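Local coordinates for protein poly-beta-hydroxybuterate polymerase (Cupriavidus necator, PDB 5T6O) that forms the catalytic domain of a class I synthase that makes polyhydroxybutyrate, probably acting as an acyltransferase, at residues 113-118 against 123-128. The protein carries 1 engineered substitution. Numbering follows the deposited sequence.
Sequences INVLGF and TIVSTA
Val125 sets its CG1 methyl against the bare CA of Gly117, at 4.1 Å, on the side of strand 113-118 that faces the helix. The side chains of Leu116 and Phe118 leave the strand on the side away from the helix. The Phe118 side chain, the one ring of the two segments, touches Pro45, Ile52 and Thr147. The two edges of strand 113-118 are bordered by strands 40-43 and 140-146, which run parallel to it.

This is the strand and following helix of a beta-alpha-beta unit, strand 113-118, helix 120-134 and strand 140-146, in an alpha/beta hydrolase fold. The sharp strand-to-helix turn is consistent with the nucleophile elbow of that family. The segments approach most closely at Gly117 and Val125, whose CA atoms are 6.2 Å apart. With no side chain on Gly117, a valine methyl meets the strand backbone directly.

No hydrogen bond joins the two segments, and the touching residues are all buried. Val125 meets the strand with both of its branches. Its CG1 sits between the backbone N and the carbonyl carbon, with chi1 at 82°. Its CG2 is anti to the backbone N and faces Val115, where CG2 of Val125 and CG2 of Val115 are 4.4 Å apart. That second contact is loose. Val125 also touches Val43, and Val115 touches Val143, so this apolar layer extends onto both neighbouring strands.

Within the helix, the peptide carbonyl of Thr123 is gripped twice. Thr127 N donates to Thr123 O at 3.0 Å. Thr127 OG1 donates to Thr123 O at 2.9 Å from the other face of the carbonyl plane, tilted 31° out of it.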
loop_
_atom_site.group_PDB
_atom_site.type_symbol
_atom_site.label_atom_id
_atom_site.label_comp_id
_atom_site.label_asym_id
_atom_site.label_seq_id
_atom_site.Cartn_x
_atom_site.Cartn_y
_atom_site.Cartn_z
ATOM N N ILE A 113 -30.628 25.086 -14.090
ATOM C CA ILE A 113 -30.966 23.684 -13.889
ATOM C C ILE A 113 -29.935 23.058 -12.958
ATOM O O ILE A 113 -28.835 23.580 -12.755
ATOM C CB ILE A 113 -31.036 22.902 -15.223
ATOM C CG1 ILE A 113 -29.641 22.768 -15.854
ATOM C CG2 ILE A 113 -32.025 23.570 -16.187
ATOM C CD1 ILE A 113 -29.623 21.942 -17.146
ATOM N N ASN A 114 -30.304 21.928 -12.377
ATOM C CA ASN A 114 -29.339 21.112 -11.656
ATOM C C ASN A 114 -28.705 20.133 -12.627
ATOM O O ASN A 114 -29.345 19.682 -13.582
ATOM C CB ASN A 114 -30.015 20.371 -10.505
ATOM C CG ASN A 114 -30.400 21.304 -9.381
ATOM O OD1 ASN A 114 -29.660 22.236 -9.057
ATOM N ND2 ASN A 114 -31.562 21.075 -8.793
ATOM N N VAL A 115 -27.424 19.831 -12.418
ATOM C CA VAL A 115 -26.762 18.860 -13.279
ATOM C C VAL A 115 -26.065 17.803 -12.434
ATOM O O VAL A 115 -25.675 18.036 -11.285
ATOM C CB VAL A 115 -25.759 19.505 -14.268
ATOM C CG1 VAL A 115 -26.393 20.679 -15.013
ATOM C CG2 VAL A 115 -24.483 19.915 -13.562
ATOM N N LEU A 116 -25.923 16.623 -13.024
ATOM C CA LEU A 116 -25.262 15.486 -12.407
ATOM C C LEU A 116 -24.345 14.850 -13.443
ATOM O O LEU A 116 -24.691 14.763 -14.627
ATOM C CB LEU A 116 -26.283 14.451 -11.882
ATOM C CG LEU A 116 -25.803 13.076 -11.388
ATOM C CD1 LEU A 116 -26.832 12.491 -10.408
ATOM C CD2 LEU A 116 -25.551 12.075 -12.534
ATOM N N GLY A 117 -23.173 14.424 -12.996
ATOM C CA GLY A 117 -22.311 13.588 -13.808
ATOM C C GLY A 117 -21.935 12.342 -13.037
ATOM O O GLY A 117 -21.895 12.340 -11.809
ATOM N N PHE A 118 -21.680 11.261 -13.782
ATOM C CA PHE A 118 -21.216 9.998 -13.206
ATOM C C PHE A 118 -19.969 9.558 -13.957
ATOM O O PHE A 118 -19.995 9.453 -15.185
ATOM C CB PHE A 118 -22.297 8.911 -13.290
ATOM C CG PHE A 118 -21.814 7.543 -12.849
ATOM C CD1 PHE A 118 -21.204 7.375 -11.618
ATOM C CD2 PHE A 118 -21.988 6.429 -13.654
ATOM C CE1 PHE A 118 -20.772 6.133 -11.197
ATOM C CE2 PHE A 118 -21.549 5.178 -13.242
ATOM C CZ PHE A 118 -20.942 5.028 -12.010
ATOM N N THR A 123 -16.504 14.227 -15.374
ATOM C CA THR A 123 -15.384 14.965 -15.945
ATOM C C THR A 123 -15.853 15.805 -17.125
ATOM O O THR A 123 -15.509 16.986 -17.240
ATOM C CB THR A 123 -14.284 13.992 -16.383
ATOM O OG1 THR A 123 -14.040 13.036 -15.339
ATOM C CG2 THR A 123 -12.993 14.741 -16.704
ATOM N N ILE A 124 -16.651 15.198 -18.006
ATOM C CA ILE A 124 -17.215 15.905 -19.153
ATOM C C ILE A 124 -18.064 17.082 -18.693
ATOM O O ILE A 124 -17.898 18.212 -19.168
ATOM C CB ILE A 124 -18.033 14.931 -20.021
ATOM C CG1 ILE A 124 -17.105 13.972 -20.767
ATOM C CG2 ILE A 124 -18.932 15.697 -20.999
ATOM C CD1 ILE A 124 -17.822 12.728 -21.361
ATOM N N VAL A 125 -19.001 16.839 -17.774
ATOM C CA VAL A 125 -19.921 17.925 -17.469
ATOM C C VAL A 125 -19.211 19.036 -16.701
ATOM O O VAL A 125 -19.535 20.218 -16.874
ATOM C CB VAL A 125 -21.177 17.415 -16.742
ATOM C CG1 VAL A 125 -20.932 17.228 -15.244
ATOM C CG2 VAL A 125 -22.304 18.393 -17.011
ATOM N N SER A 126 -18.203 18.696 -15.892
ATOM C CA SER A 126 -17.440 19.737 -15.205
ATOM C C SER A 126 -16.662 20.589 -16.199
ATOM O O SER A 126 -16.596 21.819 -16.057
ATOM C CB SER A 126 -16.493 19.112 -14.178
ATOM O OG SER A 126 -17.234 18.409 -13.189
ATOM N N THR A 127 -16.060 19.952 -17.212
ATOM C CA THR A 127 -15.356 20.713 -18.239
ATOM C C THR A 127 -16.315 21.644 -18.971
ATOM O O THR A 127 -16.002 22.817 -19.201
ATOM C CB THR A 127 -14.666 19.753 -19.213
ATOM O OG1 THR A 127 -13.745 18.931 -18.485
ATOM C CG2 THR A 127 -13.927 20.519 -20.313
ATOM N N ALA A 128 -17.508 21.143 -19.307
ATOM C CA ALA A 128 -18.491 21.949 -20.027
ATOM C C ALA A 128 -18.906 23.176 -19.226
ATOM O O ALA A 128 -19.018 24.276 -19.780
ATOM C CB ALA A 128 -19.716 21.099 -20.368
#